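Local coordinates for protein 8-demethyl-8-aminoriboflavin-5'-phosphate synthase (Streptomyces davawensis JCM 4913, PDB 5MJI) that replaces the C-8 methyl group of FMN by an amino group taken from glutamate, a step in the biosynthesis of the antibiotic roseoflavin, at residues T10-S15 and M95-A100; I87-T92 and L129-N134; K125-L130 and T144-L149. All coordinates share one frame; numbering follows the deposited sequence.

Contact 1 (T10-S15 and M95-A100); sequences TTLRRS and MCTSAA. With 7O6 ([(2~{S},3~{R},4~{R})-5-[8-methanoyl-7-methyl-2,4-bis(oxidanylidene)-1~{H}-benzo[g]pteridin-10-ium-10-yl]-2,3,4-tris(oxidanyl)pentyl] dihydrogen phosphate), chain B.
T10 and T97 meet where the first loop of a flavodoxin-like fold, the phosphate-binding loop after strand 4-9, passes the start of helix 98-107. The tight part of the contact centres on one hydroxyl. T97 occupies the N-cap position, and its OG1 does two jobs: it accepts from A100 N at 3.2 Å, almost straight at 176°, and donates to T10 O at 2.6 Å. The second bond arrives tilted from the carbonyl plane. A chi1 of 60°, with OG1 lying between the backbone N and the carbonyl carbon of T97, lets the oxygen reach back to the helix turn while still facing the loop. A threonine suits this place because it can donate and accept at once.

Small residues of the helix complete the close packing. A99 CB lies 3.7 Å from T10 O, and A100 CB comes within 3.5 Å of T10 OG1, which also has a weak hydrogen bond to T89 OG1. L12 extends CD2 over the helix start, where it packs on A99 CB at 4.2 Å, an apolar pairing that suits a leucine. CD2 also touches S98 OG; that hydroxyl finds its polar partners, E105 and Q51, on a second subunit.

Beyond L12 the loop leaves the helix, and R14 and S15 are partly exposed; R14 forms a salt bridge with E52 of the second subunit. T11 and R13 instead turn to the phosphate of 7O6. In R13, important for positioning the donor glutamate, a bend at chi3 (82°) turns NE and NH1 to the phosphate, while NH2 pairs with D58 of the second subunit. Phosphate O3 lies in the guanidinium plane at its edge, receiving NE and NH1 of R13, each at 3.1 Å, and T11 OG1 at 2.6 Å.

Contact 2 (I87-T92 and L129-N134); sequences IATPIT and LLMCGN. With 7O6 ([(2~{S},3~{R},4~{R})-5-[8-methanoyl-7-methyl-2,4-bis(oxidanylidene)-1~{H}-benzo[g]pteridin-10-ium-10-yl]-2,3,4-tris(oxidanyl)pentyl] dihydrogen phosphate), chain B.
I91 and G133, which touch each other, also meet the flat isoalloxazine of 7O6. I91 CG2 lies over one face, 3.5 Å from N4 of 7O6, and T92 joins it on that face, its OG1 3.6 Å from C10 of 7O6. At the pyrimidine edge run G133 and N134, with N134 N 2.9 Å from O9 of 7O6. From there the N134 side chain departs towards the opposite side of the ring plane, near C5 of 7O6. Glycine suits position 133, since a CB would run into both I91 CD1 and O9 of 7O6.

The sheet behind has two faces of its own. A88, P90, L130 and C132 point towards helix 20-34, A88 CB touching L130 CB at 3.8 Å. I87, T89, L129 and M131 point the other way, towards helices 98-107 and 138-152. There I87 CB and L129 CD2 are pressed to 3.5 Å, tighter than usual, and T89 CG2 rests beside M131 CG.

Parallel pairing links the strands, from I87 O to L130 N, L130 O to T89 N, T89 O to C132 N and C132 O to I91 N. Adjacent parallel strands whose carboxyl ends open into cofactor-binding loops are typical of the flavodoxin-like fold, here forming part of the FMN site.

Contact 3 (K125-L130 and T144-L149); sequences KVAGLL and TVLNNL
A127 and L129 on the strand meet V145, L146 and L149 on the helix through carbon contacts alone; no hydrogen bond crosses between the segments. In this apolar packing the short alanine is met by two leucines that extend from the helix: A127 CB lies 3.7 Å from L149 CD1 and 4.1 Å from L146 CD2. In L149 the extended second torsion (176°) carries CD1 across to the strand. L129 divides its branches between two partners. Its CD1 meets L146 CG at 3.9 Å, the two side chains reaching towards each other tip to tip, whereas the L129 side chain passes at a slant to that of V145, its CD2 touching V145 CG1 at 3.7 Å. The branched valine presents a methyl close to the helix surface, suiting the long reach of L129.

Polar bonds lie outside this apolar layer: K125 NZ binds the carbonyls of R80 and A82, and N148 OD1 accepts from N108 ND2.

As for the backbones, V126 and L130 project to the other side of the sheet, towards helix 183-205. The short segments lie 9.3 Å apart at their axes and run nearly antiparallel, at 165°. This helix-on-sheet packing is typical of a beta-alpha-beta crossover, here from strand 126-132 through helix 138-152 to strand 161-164.

How the contacts relate
From the N terminus, the loop 10-15 opens contact 1, which closes only at 95-100, after 79 intervening residues. Contact 2 begins in between, at 87-92, and closes at 129-134, so the two cross along the chain. They also touch, T10 N probably bonding to A88 O and T97 N to T89 OG1, and both reach the same 7O6. Contact 3 starts at 125-130, sharing L129 and L130 with contact 2, and closes a short loop at 144-149; it follows contact 1 in series. I87 packs on L149 and C96 on V145. Together the three contacts tie the first loop, strands 84-90 and 126-132, and helices 98-107 and 138-152 to one another.

Contact 1 (T10-S15 and M95-A100)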
loop_
_atom_site.group_PDB
_atom_site.type_symbol
_atom_site.label_atom_id
_atom_site.label_comp_id
_atom_site.label_asym_id
_atom_site.label_seq_id
_atom_site.Cartn_x
_atom_site.Cartn_y
_atom_site.Cartn_z
ATOM N N THR A 10 6.826 12.435 -14.830
ATOM C CA THR A 10 5.400 12.184 -15.022
ATOM C C THR A 10 4.525 13.239 -14.338
ATOM O O THR A 10 3.378 12.965 -13.969
ATOM C CB THR A 10 5.056 10.771 -14.555
ATOM O OG1 THR A 10 5.347 10.632 -13.157
ATOM C CG2 THR A 10 5.886 9.725 -15.360
ATOM N N THR A 11 5.043 14.461 -14.205
ATOM C CA THR A 11 4.240 15.596 -13.773
ATOM C C THR A 11 3.012 15.769 -14.672
ATOM O O THR A 11 3.022 15.418 -15.855
ATOM C CB THR A 11 5.087 16.874 -13.794
ATOM O OG1 THR A 11 4.314 17.975 -13.306
ATOM C CG2 THR A 11 5.546 17.200 -15.226
ATOM N N LEU A 12 1.950 16.328 -14.099
ATOM C CA LEU A 12 0.722 16.605 -14.842
ATOM C C LEU A 12 0.768 17.924 -15.614
ATOM O O LEU A 12 -0.189 18.226 -16.340
ATOM C CB LEU A 12 -0.486 16.617 -13.885
ATOM C CG LEU A 12 -0.741 15.290 -13.148
ATOM C CD1 LEU A 12 -1.874 15.395 -12.145
ATOM C CD2 LEU A 12 -0.999 14.143 -14.121
ATOM N N ARG A 13 1.828 18.715 -15.477
ATOM C CA ARG A 13 1.890 20.046 -16.069
ATOM C C ARG A 13 2.839 20.050 -17.267
ATOM O O ARG A 13 3.972 19.568 -17.180
ATOM C CB ARG A 13 2.310 21.093 -15.027
ATOM C CG ARG A 13 3.729 20.972 -14.495
ATOM C CD ARG A 13 3.901 21.729 -13.166
ATOM N NE ARG A 13 3.422 20.935 -12.036
ATOM C CZ ARG A 13 2.283 21.155 -11.389
ATOM N NH1 ARG A 13 1.927 20.350 -10.394
ATOM N NH2 ARG A 13 1.492 22.162 -11.744
ATOM N N ARG A 14 2.362 20.594 -18.379
ATOM C CA ARG A 14 3.154 20.713 -19.595
ATOM C C ARG A 14 4.347 21.645 -19.418
ATOM O O ARG A 14 4.288 22.637 -18.693
ATOM C CB ARG A 14 2.280 21.241 -20.733
ATOM C CG ARG A 14 1.655 20.167 -21.563
ATOM C CD ARG A 14 0.893 20.736 -22.765
ATOM N NE ARG A 14 0.131 19.645 -23.353
ATOM C CZ ARG A 14 0.570 18.882 -24.343
ATOM N NH1 ARG A 14 1.742 19.135 -24.909
ATOM N NH2 ARG A 14 -0.185 17.891 -24.783
ATOM N N SER A 15 5.430 21.327 -20.124
ATOM C CA SER A 15 6.563 22.243 -20.288
ATOM C C SER A 15 6.084 23.547 -20.921
ATOM O O SER A 15 5.206 23.509 -21.772
ATOM C CB SER A 15 7.644 21.610 -21.175
ATOM O OG SER A 15 8.015 20.339 -20.675
ATOM N N MET A 95 -0.194 7.812 -4.535
ATOM C CA MET A 95 0.199 7.006 -5.686
ATOM C C MET A 95 1.153 7.827 -6.551
ATOM O O MET A 95 1.395 9.008 -6.293
ATOM C CB MET A 95 -1.023 6.560 -6.519
ATOM C CG MET A 95 -1.995 5.523 -5.851
ATOM S SD MET A 95 -3.464 5.178 -6.906
ATOM C CE MET A 95 -4.443 6.613 -6.597
ATOM N N CYS A 96 1.718 7.185 -7.574
ATOM C CA CYS A 96 2.353 7.932 -8.647
ATOM C C CYS A 96 1.285 8.800 -9.310
ATOM O O CYS A 96 0.103 8.692 -8.993
ATOM C CB CYS A 96 2.978 6.980 -9.665
ATOM S SG CYS A 96 1.767 5.816 -10.409
ATOM N N THR A 97 1.686 9.658 -10.247
ATOM C CA THR A 97 0.642 10.419 -10.927
ATOM C C THR A 97 -0.154 9.534 -11.884
ATOM O O THR A 97 0.254 8.428 -12.262
ATOM C CB THR A 97 1.201 11.585 -11.733
ATOM O OG1 THR A 97 2.108 11.078 -12.717
ATOM C CG2 THR A 97 1.868 12.635 -10.834
ATOM N N SER A 98 -1.302 10.066 -12.312
ATOM C CA SER A 98 -2.077 9.383 -13.340
ATOM C C SER A 98 -1.304 9.272 -14.653
ATOM O O SER A 98 -1.538 8.335 -15.424
ATOM C CB SER A 98 -3.413 10.096 -13.568
ATOM O OG SER A 98 -3.233 11.418 -14.038
ATOM N N ALA A 99 -0.374 10.195 -14.923
ATOM C CA ALA A 99 0.416 10.088 -16.151
ATOM C C ALA A 99 1.402 8.922 -16.068
ATOM O O ALA A 99 1.550 8.156 -17.024
ATOM C CB ALA A 99 1.148 11.404 -16.435
ATOM N N ALA A 100 2.087 8.772 -14.931
ATOM C CA ALA A 100 2.894 7.568 -14.716
ATOM C C ALA A 100 2.030 6.315 -14.825
ATOM O O ALA A 100 2.440 5.306 -15.414
ATOM C CB ALA A 100 3.579 7.636 -13.347
HETATM C C6 7O6 B . -0.774 16.096 -4.403
HETATM C C5 7O6 B . 1.346 17.261 -3.799
HETATM C C4 7O6 B . 2.619 16.958 -4.639
HETATM C C3 7O6 B . 2.679 17.679 -5.977
HETATM C C2 7O6 B . 4.119 18.068 -6.277
HETATM C C1 7O6 B . 4.103 18.411 -7.754
HETATM O O1 7O6 B . 5.562 20.015 -10.044
HETATM P P1 7O6 B . 5.370 18.571 -9.943
HETATM O O2 7O6 B . 6.513 17.961 -10.620
HETATM O O3 7O6 B . 4.161 18.233 -10.681
HETATM O O4 7O6 B . 5.306 18.091 -8.366
HETATM O O5 7O6 B . 5.016 17.019 -6.049
HETATM O O6 7O6 B . 1.867 18.824 -6.113
HETATM O O7 7O6 B . 2.868 15.612 -4.983
HETATM N N1 7O6 B . 0.415 16.147 -3.639
HETATM C C7 7O6 B . -1.069 17.078 -5.340
HETATM C C8 7O6 B . -2.242 16.972 -6.074
HETATM C C9 7O6 B . -2.565 18.059 -7.105
HETATM C C10 7O6 B . -3.135 15.923 -5.924
HETATM C C11 7O6 B . -4.414 15.854 -6.779
HETATM C C12 7O6 B . -2.839 14.941 -4.993
HETATM C C13 7O6 B . -1.661 15.019 -4.233
HETATM N N2 7O6 B . -1.431 14.023 -3.339
HETATM C C14 7O6 B . 0.642 15.134 -2.702
HETATM N N3 7O6 B . 1.767 15.223 -1.972
HETATM C C15 7O6 B . -0.296 14.095 -2.600
HETATM C C16 7O6 B . -0.013 13.001 -1.613
HETATM O O8 7O6 B . -0.882 11.933 -1.456
HETATM N N4 7O6 B . 1.157 13.064 -0.844
HETATM C C17 7O6 B . 2.055 14.165 -0.995
HETATM O O9 7O6 B . 3.201 14.249 -0.225
HETATM O O10 7O6 B . -1.658 18.624 -7.614
#

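Contact 2 (I87-T92 and L129-N134)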
loop_
_atom_site.group_PDB
_atom_site.type_symbol
_atom_site.label_atom_id
_atom_site.label_comp_id
_atom_site.label_asym_id
_atom_site.label_seq_id
_atom_site.Cartn_x
_atom_site.Cartn_y
_atom_site.Cartn_z
ATOM N N ILE A 87 11.657 6.215 -13.314
ATOM C CA ILE A 87 10.391 6.929 -13.200
ATOM C C ILE A 87 10.608 8.050 -12.189
ATOM O O ILE A 87 10.995 7.798 -11.045
ATOM C CB ILE A 87 9.252 5.997 -12.759
ATOM C CG1 ILE A 87 9.078 4.802 -13.720
ATOM C CG2 ILE A 87 7.947 6.774 -12.553
ATOM C CD1 ILE A 87 8.843 5.189 -15.147
ATOM N N ALA A 88 10.388 9.284 -12.619
ATOM C CA ALA A 88 10.501 10.464 -11.774
ATOM C C ALA A 88 9.085 11.022 -11.628
ATOM O O ALA A 88 8.606 11.756 -12.496
ATOM C CB ALA A 88 11.461 11.485 -12.385
ATOM N N THR A 89 8.410 10.668 -10.535
ATOM C CA THR A 89 6.988 10.961 -10.430
ATOM C C THR A 89 6.689 11.829 -9.216
ATOM O O THR A 89 7.193 11.555 -8.115
ATOM C CB THR A 89 6.129 9.653 -10.360
ATOM O OG1 THR A 89 4.737 10.006 -10.300
ATOM C CG2 THR A 89 6.505 8.755 -9.155
ATOM N N PRO A 90 5.884 12.878 -9.367
ATOM C CA PRO A 90 5.239 13.466 -8.188
ATOM C C PRO A 90 4.338 12.430 -7.529
ATOM O O PRO A 90 3.986 11.403 -8.111
ATOM C CB PRO A 90 4.408 14.626 -8.751
ATOM C CG PRO A 90 4.756 14.750 -10.200
ATOM C CD PRO A 90 5.406 13.468 -10.633
ATOM N N ILE A 91 3.936 12.719 -6.302
ATOM C CA ILE A 91 3.012 11.857 -5.583
ATOM C C ILE A 91 1.622 12.466 -5.647
ATOM O O ILE A 91 1.424 13.660 -5.381
ATOM C CB ILE A 91 3.458 11.642 -4.132
ATOM C CG1 ILE A 91 4.786 10.862 -4.129
ATOM C CG2 ILE A 91 2.331 10.925 -3.341
ATOM C CD1 ILE A 91 5.534 10.897 -2.799
ATOM N N THR A 92 0.657 11.639 -5.987
ATOM C CA THR A 92 -0.711 12.087 -6.132
ATOM C C THR A 92 -1.609 11.002 -5.551
ATOM O O THR A 92 -1.535 9.846 -5.972
ATOM C CB THR A 92 -0.937 12.367 -7.621
ATOM O OG1 THR A 92 -1.019 13.782 -7.866
ATOM C CG2 THR A 92 -2.053 11.630 -8.167
ATOM N N LEU A 129 13.930 5.195 -8.990
ATOM C CA LEU A 129 12.793 6.089 -8.828
ATOM C C LEU A 129 13.238 7.421 -8.265
ATOM O O LEU A 129 14.052 7.474 -7.344
ATOM C CB LEU A 129 11.756 5.535 -7.870
ATOM C CG LEU A 129 10.724 4.530 -8.290
ATOM C CD1 LEU A 129 9.821 4.336 -7.096
ATOM C CD2 LEU A 129 9.957 5.022 -9.493
ATOM N N LEU A 130 12.649 8.486 -8.781
ATOM C CA LEU A 130 12.718 9.804 -8.169
ATOM C C LEU A 130 11.290 10.194 -7.842
ATOM O O LEU A 130 10.408 10.065 -8.694
ATOM C CB LEU A 130 13.358 10.831 -9.110
ATOM C CG LEU A 130 14.840 10.606 -9.443
ATOM C CD1 LEU A 130 15.298 11.590 -10.531
ATOM C CD2 LEU A 130 15.696 10.764 -8.189
ATOM N N MET A 131 11.043 10.620 -6.613
ATOM C CA MET A 131 9.684 10.953 -6.209
ATOM C C MET A 131 9.677 12.283 -5.475
ATOM O O MET A 131 10.623 12.617 -4.754
ATOM C CB MET A 131 9.067 9.873 -5.314
ATOM C CG MET A 131 8.726 8.563 -6.015
ATOM S SD MET A 131 8.372 7.304 -4.777
ATOM C CE MET A 131 10.021 7.108 -4.092
ATOM N N CYS A 132 8.604 13.039 -5.660
ATOM C CA CYS A 132 8.462 14.319 -4.991
ATOM C C CYS A 132 7.040 14.434 -4.464
ATOM O O CYS A 132 6.092 14.268 -5.233
ATOM C CB CYS A 132 8.759 15.455 -5.973
ATOM S SG CYS A 132 9.098 16.940 -5.156
ATOM N N GLY A 133 6.891 14.711 -3.167
ATOM C CA GLY A 133 5.581 14.943 -2.585
ATOM C C GLY A 133 5.658 16.108 -1.615
ATOM O O GLY A 133 6.740 16.520 -1.202
ATOM N N ASN A 134 4.497 16.654 -1.262
ATOM C CA ASN A 134 4.512 17.732 -0.280
ATOM C C ASN A 134 4.725 17.215 1.141
ATOM O O ASN A 134 5.227 17.961 1.983
ATOM C CB ASN A 134 3.215 18.551 -0.353
ATOM C CG ASN A 134 3.137 19.418 -1.623
ATOM O OD1 ASN A 134 4.017 19.351 -2.481
ATOM N ND2 ASN A 134 2.077 20.216 -1.742
HETATM C C6 7O6 B . -0.774 16.096 -4.403
HETATM C C5 7O6 B . 1.346 17.261 -3.799
HETATM C C4 7O6 B . 2.619 16.958 -4.639
HETATM C C3 7O6 B . 2.679 17.679 -5.977
HETATM C C2 7O6 B . 4.119 18.068 -6.277
HETATM C C1 7O6 B . 4.103 18.411 -7.754
HETATM O O1 7O6 B . 5.562 20.015 -10.044
HETATM P P1 7O6 B . 5.370 18.571 -9.943
HETATM O O2 7O6 B . 6.513 17.961 -10.620
HETATM O O3 7O6 B . 4.161 18.233 -10.681
HETATM O O4 7O6 B . 5.306 18.091 -8.366
HETATM O O5 7O6 B . 5.016 17.019 -6.049
HETATM O O6 7O6 B . 1.867 18.824 -6.113
HETATM O O7 7O6 B . 2.868 15.612 -4.983
HETATM N N1 7O6 B . 0.415 16.147 -3.639
HETATM C C7 7O6 B . -1.069 17.078 -5.340
HETATM C C8 7O6 B . -2.242 16.972 -6.074
HETATM C C9 7O6 B . -2.565 18.059 -7.105
HETATM C C10 7O6 B . -3.135 15.923 -5.924
HETATM C C11 7O6 B . -4.414 15.854 -6.779
HETATM C C12 7O6 B . -2.839 14.941 -4.993
HETATM C C13 7O6 B . -1.661 15.019 -4.233
HETATM N N2 7O6 B . -1.431 14.023 -3.339
HETATM C C14 7O6 B . 0.642 15.134 -2.702
HETATM N N3 7O6 B . 1.767 15.223 -1.972
HETATM C C15 7O6 B . -0.296 14.095 -2.600
HETATM C C16 7O6 B . -0.013 13.001 -1.613
HETATM O O8 7O6 B . -0.882 11.933 -1.456
HETATM N N4 7O6 B . 1.157 13.064 -0.844
HETATM C C17 7O6 B . 2.055 14.165 -0.995
HETATM O O9 7O6 B . 3.201 14.249 -0.225
HETATM O O10 7O6 B . -1.658 18.624 -7.614
#

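Contact 3 (K125-L130 and T144-L149)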
loop_
_atom_site.group_PDB
_atom_site.type_symbol
_atom_site.label_atom_id
_atom_site.label_comp_id
_atom_site.label_asym_id
_atom_site.label_seq_id
_atom_site.Cartn_x
_atom_site.Cartn_y
_atom_site.Cartn_z
ATOM N N LYS A 125 17.251 -5.077 -17.598
ATOM C CA LYS A 125 17.304 -3.646 -17.363
ATOM C C LYS A 125 17.243 -3.359 -15.859
ATOM O O LYS A 125 17.035 -4.252 -15.036
ATOM C CB LYS A 125 16.183 -2.945 -18.123
ATOM C CG LYS A 125 16.218 -3.229 -19.643
ATOM C CD LYS A 125 15.023 -2.591 -20.349
ATOM C CE LYS A 125 15.113 -2.744 -21.866
ATOM N NZ LYS A 125 16.299 -2.033 -22.438
ATOM N N VAL A 126 17.447 -2.088 -15.509
ATOM C CA VAL A 126 17.552 -1.640 -14.125
ATOM C C VAL A 126 16.599 -0.472 -13.922
ATOM O O VAL A 126 16.509 0.421 -14.772
ATOM C CB VAL A 126 18.996 -1.223 -13.777
ATOM C CG1 VAL A 126 19.072 -0.537 -12.407
ATOM C CG2 VAL A 126 19.921 -2.440 -13.830
ATOM N N ALA A 127 15.908 -0.459 -12.787
ATOM C CA ALA A 127 14.980 0.615 -12.475
ATOM C C ALA A 127 15.440 1.370 -11.233
ATOM O O ALA A 127 16.004 0.783 -10.305
ATOM C CB ALA A 127 13.555 0.066 -12.287
ATOM N N GLY A 128 15.237 2.688 -11.256
ATOM C CA GLY A 128 15.281 3.509 -10.064
ATOM C C GLY A 128 14.063 4.419 -10.063
ATOM O O GLY A 128 13.278 4.421 -11.009
ATOM N N LEU A 129 13.930 5.195 -8.990
ATOM C CA LEU A 129 12.793 6.089 -8.828
ATOM C C LEU A 129 13.238 7.421 -8.265
ATOM O O LEU A 129 14.052 7.474 -7.344
ATOM C CB LEU A 129 11.756 5.535 -7.870
ATOM C CG LEU A 129 10.724 4.530 -8.290
ATOM C CD1 LEU A 129 9.821 4.336 -7.096
ATOM C CD2 LEU A 129 9.957 5.022 -9.493
ATOM N N LEU A 130 12.649 8.486 -8.781
ATOM C CA LEU A 130 12.718 9.804 -8.169
ATOM C C LEU A 130 11.290 10.194 -7.842
ATOM O O LEU A 130 10.408 10.065 -8.694
ATOM C CB LEU A 130 13.358 10.831 -9.110
ATOM C CG LEU A 130 14.840 10.606 -9.443
ATOM C CD1 LEU A 130 15.298 11.590 -10.531
ATOM C CD2 LEU A 130 15.696 10.764 -8.189
ATOM N N THR A 144 4.977 0.119 -4.778
ATOM C CA THR A 144 4.025 -0.227 -5.828
ATOM C C THR A 144 4.683 -0.190 -7.200
ATOM O O THR A 144 4.581 -1.149 -7.974
ATOM C CB THR A 144 2.818 0.722 -5.762
ATOM O OG1 THR A 144 2.225 0.630 -4.463
ATOM C CG2 THR A 144 1.753 0.369 -6.832
ATOM N N VAL A 145 5.401 0.895 -7.505
ATOM C CA VAL A 145 5.995 1.045 -8.832
ATOM C C VAL A 145 7.113 0.033 -9.041
ATOM O O VAL A 145 7.160 -0.652 -10.068
ATOM C CB VAL A 145 6.484 2.491 -9.039
ATOM C CG1 VAL A 145 7.250 2.628 -10.370
ATOM C CG2 VAL A 145 5.286 3.451 -8.988
ATOM N N LEU A 146 8.025 -0.088 -8.068
ATOM C CA LEU A 146 9.154 -0.998 -8.250
ATOM C C LEU A 146 8.710 -2.456 -8.274
ATOM O O LEU A 146 9.300 -3.260 -9.006
ATOM C CB LEU A 146 10.205 -0.778 -7.167
ATOM C CG LEU A 146 10.935 0.568 -7.343
ATOM C CD1 LEU A 146 11.818 0.865 -6.145
ATOM C CD2 LEU A 146 11.761 0.597 -8.633
ATOM N N ASN A 147 7.683 -2.818 -7.500
ATOM C CA ASN A 147 7.142 -4.171 -7.616
ATOM C C ASN A 147 6.645 -4.425 -9.038
ATOM O O ASN A 147 6.951 -5.456 -9.646
ATOM C CB ASN A 147 6.010 -4.401 -6.610
ATOM C CG ASN A 147 5.364 -5.781 -6.774
ATOM O OD1 ASN A 147 4.244 -5.900 -7.271
ATOM N ND2 ASN A 147 6.088 -6.821 -6.396
ATOM N N ASN A 148 5.883 -3.479 -9.589
ATOM C CA ASN A 148 5.368 -3.655 -10.942
ATOM C C ASN A 148 6.492 -3.702 -11.981
ATOM O O ASN A 148 6.442 -4.513 -12.910
ATOM C CB ASN A 148 4.385 -2.547 -11.283
ATOM C CG ASN A 148 3.771 -2.752 -12.644
ATOM O OD1 ASN A 148 4.235 -2.182 -13.632
ATOM N ND2 ASN A 148 2.751 -3.609 -12.716
ATOM N N LEU A 149 7.516 -2.847 -11.850
ATOM C CA LEU A 149 8.613 -2.905 -12.812
ATOM C C LEU A 149 9.413 -4.201 -12.666
ATOM O O LEU A 149 9.892 -4.749 -13.664
ATOM C CB LEU A 149 9.524 -1.681 -12.663
ATOM C CG LEU A 149 8.943 -0.307 -13.049
ATOM C CD1 LEU A 149 9.926 0.817 -12.751
ATOM C CD2 LEU A 149 8.516 -0.256 -14.532
#